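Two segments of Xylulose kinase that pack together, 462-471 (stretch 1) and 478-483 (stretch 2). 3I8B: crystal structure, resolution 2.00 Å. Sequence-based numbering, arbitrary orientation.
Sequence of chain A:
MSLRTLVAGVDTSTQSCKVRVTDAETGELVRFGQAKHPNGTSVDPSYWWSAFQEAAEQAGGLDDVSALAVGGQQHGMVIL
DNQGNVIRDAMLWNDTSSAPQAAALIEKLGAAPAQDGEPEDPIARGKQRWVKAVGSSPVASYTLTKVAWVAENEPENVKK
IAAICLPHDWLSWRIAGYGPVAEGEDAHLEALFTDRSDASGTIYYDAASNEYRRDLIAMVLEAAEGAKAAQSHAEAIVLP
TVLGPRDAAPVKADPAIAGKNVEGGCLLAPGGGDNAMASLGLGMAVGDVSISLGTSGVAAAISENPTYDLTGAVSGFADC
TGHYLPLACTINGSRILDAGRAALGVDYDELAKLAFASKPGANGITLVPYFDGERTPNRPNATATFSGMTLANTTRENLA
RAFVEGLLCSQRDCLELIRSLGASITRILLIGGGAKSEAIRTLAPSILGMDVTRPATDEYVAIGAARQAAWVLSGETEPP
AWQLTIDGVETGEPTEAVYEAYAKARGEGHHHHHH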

# COMPACT_ATOMS: atom_id res chain seq x y z
N ALA A 462 5.04 11.96 0.67
CA ALA A 462 4.85 13.38 1.00
C ALA A 462 4.73 14.22 -0.26
O ALA A 462 3.92 15.15 -0.32
CB ALA A 462 5.99 13.89 1.88
N ILE A 463 5.53 13.90 -1.28
CA ILE A 463 5.46 14.61 -2.55
C ILE A 463 4.12 14.35 -3.24
O ILE A 463 3.50 15.27 -3.75
CB ILE A 463 6.63 14.23 -3.50
CG1 ILE A 463 7.96 14.71 -2.92
CG2 ILE A 463 6.42 14.81 -4.89
CD1 ILE A 463 9.11 14.57 -3.87
N GLY A 464 3.69 13.08 -3.26
CA GLY A 464 2.40 12.72 -3.82
C GLY A 464 1.23 13.42 -3.14
O GLY A 464 0.29 13.86 -3.80
N ALA A 465 1.28 13.53 -1.81
CA ALA A 465 0.22 14.22 -1.09
C ALA A 465 0.21 15.71 -1.43
O ALA A 465 -0.87 16.31 -1.58
CB ALA A 465 0.32 13.98 0.42
N ALA A 466 1.39 16.31 -1.56
CA ALA A 466 1.45 17.72 -1.93
C ALA A 466 0.94 17.91 -3.35
O ALA A 466 0.27 18.89 -3.64
CB ALA A 466 2.89 18.27 -1.81
N ARG A 467 1.24 16.96 -4.23
CA ARG A 467 0.79 17.03 -5.62
C ARG A 467 -0.73 16.95 -5.69
O ARG A 467 -1.36 17.63 -6.51
CB ARG A 467 1.43 15.92 -6.47
CG ARG A 467 1.30 16.14 -7.97
CD ARG A 467 1.99 15.05 -8.82
NE ARG A 467 1.81 15.33 -10.25
CZ ARG A 467 1.63 14.41 -11.20
NH1 ARG A 467 1.62 13.12 -10.90
NH2 ARG A 467 1.47 14.79 -12.46
N GLN A 468 -1.32 16.17 -4.81
CA GLN A 468 -2.77 16.03 -4.83
C GLN A 468 -3.43 17.28 -4.28
O GLN A 468 -4.47 17.71 -4.78
CB GLN A 468 -3.21 14.80 -4.03
CG GLN A 468 -4.74 14.61 -3.99
CD GLN A 468 -5.17 13.72 -2.83
OE1 GLN A 468 -5.07 14.12 -1.67
NE2 GLN A 468 -5.64 12.51 -3.14
N ALA A 469 -2.84 17.86 -3.24
CA ALA A 469 -3.36 19.12 -2.69
C ALA A 469 -3.24 20.24 -3.73
O ALA A 469 -4.16 21.04 -3.90
CB ALA A 469 -2.63 19.49 -1.41
N ALA A 470 -2.10 20.30 -4.42
CA ALA A 470 -1.93 21.28 -5.50
C ALA A 470 -2.92 21.03 -6.67
O ALA A 470 -3.47 21.97 -7.26
CB ALA A 470 -0.50 21.30 -5.99
N TRP A 471 -3.16 19.77 -6.97
CA TRP A 471 -4.14 19.39 -7.99
C TRP A 471 -5.54 19.92 -7.65
O TRP A 471 -6.19 20.58 -8.47
CB TRP A 471 -4.15 17.87 -8.13
CG TRP A 471 -4.97 17.30 -9.28
CD1 TRP A 471 -5.57 17.99 -10.30
CD2 TRP A 471 -5.21 15.91 -9.54
NE1 TRP A 471 -6.19 17.11 -11.17
CE2 TRP A 471 -5.98 15.83 -10.72
CE3 TRP A 471 -4.85 14.73 -8.88
CZ2 TRP A 471 -6.39 14.60 -11.25
CZ3 TRP A 471 -5.27 13.52 -9.40
CH2 TRP A 471 -6.03 13.46 -10.58
N GLU A 478 -5.94 17.85 -15.09
CA GLU A 478 -4.75 17.04 -14.87
C GLU A 478 -3.98 17.53 -13.66
O GLU A 478 -4.00 18.72 -13.34
CB GLU A 478 -3.86 17.05 -16.12
CG GLU A 478 -4.53 16.48 -17.38
CD GLU A 478 -4.86 15.00 -17.25
OE1 GLU A 478 -4.18 14.29 -16.48
OE2 GLU A 478 -5.81 14.54 -17.93
N PRO A 479 -3.30 16.60 -12.97
CA PRO A 479 -2.48 16.88 -11.79
C PRO A 479 -1.30 17.75 -12.21
O PRO A 479 -0.94 17.74 -13.38
CB PRO A 479 -1.96 15.50 -11.34
CG PRO A 479 -2.49 14.50 -12.29
CD PRO A 479 -3.16 15.20 -13.44
N PRO A 480 -0.73 18.52 -11.26
CA PRO A 480 0.43 19.37 -11.51
C PRO A 480 1.56 18.63 -12.23
O PRO A 480 2.00 17.59 -11.75
CB PRO A 480 0.88 19.75 -10.09
CG PRO A 480 -0.37 19.74 -9.31
CD PRO A 480 -1.20 18.63 -9.87
N ALA A 481 2.02 19.19 -13.34
CA ALA A 481 3.14 18.60 -14.09
C ALA A 481 4.50 18.94 -13.47
O ALA A 481 5.27 19.71 -14.05
CB ALA A 481 3.09 19.06 -15.53
N TRP A 482 4.80 18.35 -12.31
CA TRP A 482 6.05 18.63 -11.60
C TRP A 482 7.27 17.89 -12.19
O TRP A 482 7.16 16.76 -12.67
CB TRP A 482 5.91 18.32 -10.10
CG TRP A 482 4.97 19.24 -9.36
CD1 TRP A 482 4.43 20.41 -9.83
CD2 TRP A 482 4.48 19.10 -8.01
NE1 TRP A 482 3.63 20.99 -8.87
CE2 TRP A 482 3.66 20.21 -7.74
CE3 TRP A 482 4.67 18.14 -7.00
CZ2 TRP A 482 3.01 20.39 -6.51
CZ3 TRP A 482 4.03 18.31 -5.78
CH2 TRP A 482 3.21 19.43 -5.54
N GLN A 483 8.43 18.54 -12.14
CA GLN A 483 9.68 17.92 -12.56
C GLN A 483 9.99 16.72 -11.67
O GLN A 483 9.87 16.79 -10.45
CB GLN A 483 10.85 18.91 -12.49
CG GLN A 483 11.21 19.55 -13.82
CD GLN A 483 11.90 18.58 -14.78
OE1 GLN A 483 11.55 18.52 -15.97
NE2 GLN A 483 12.86 17.82 -14.27

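The hydrogen bonding between the stretches rests on one acceptor. Pro 480 O receives two hydrogen bonds from Arg 467, from NE at 2.7 Å (N-H...O angle 153°) and from NH2 at 2.9 Å (137°), and it lies near the guanidinium plane, where the N-H groups point. Arg 467 reaches it from the helix because chi1, chi2 and chi3 are all t, at -164°, 178° and 179°, so the chain is extended. Proline has no N-H to donate, but its carbonyl remains a full acceptor. The guanidinium also offers a face, over which Pro 479 CB lies 3.7 Å from Arg 467 NH2.

Two CH-pi contacts involve the tryptophans, one from each stretch. Arg 467 CG sits 4.2 Å from the centroid of the six-membered ring of Trp 482, 17° off the ring normal, so the aliphatic part of the arginine covers the six-membered ring of the indole while its polar end bonds to Pro 480. In the second, Pro 479 CA stands 3.5 Å from the centroid of the five-membered ring of Trp 471, only 7° off the normal. Trp 471 NE1 approaches Pro 479 N at 3.4 Å, but this is packing, not a hydrogen bond: Pro 479 N has no hydrogen, and its amide lone pair makes it a poor acceptor; Trp 471 NE1 is hydrogen-bonded elsewhere in the structure.

Apolar contacts complete the interface, which buries 483 Å² over both sides. Trp 482, with chi1 m at -68°, directs its CA-to-CB bond toward the helix and has the largest covered area, 97 Å². Its ring reaches the helix backbone, with Trp 482 CH2 3.4 Å from Arg 467 CA and 3.5 Å from Ala 466 C. The short side chains of Ala 466 and Ala 470 suit this close approach: Ala 466 CB is 3.9 Å from Trp 482 CH2, and Ala 470 CB is 3.7 Å from Trp 482 CZ2. The same Ala 470 CB lies 3.7 Å from Pro 480 CG, bridging both partners, while Trp 471 CB meets Pro 480 CD at 3.5 Å.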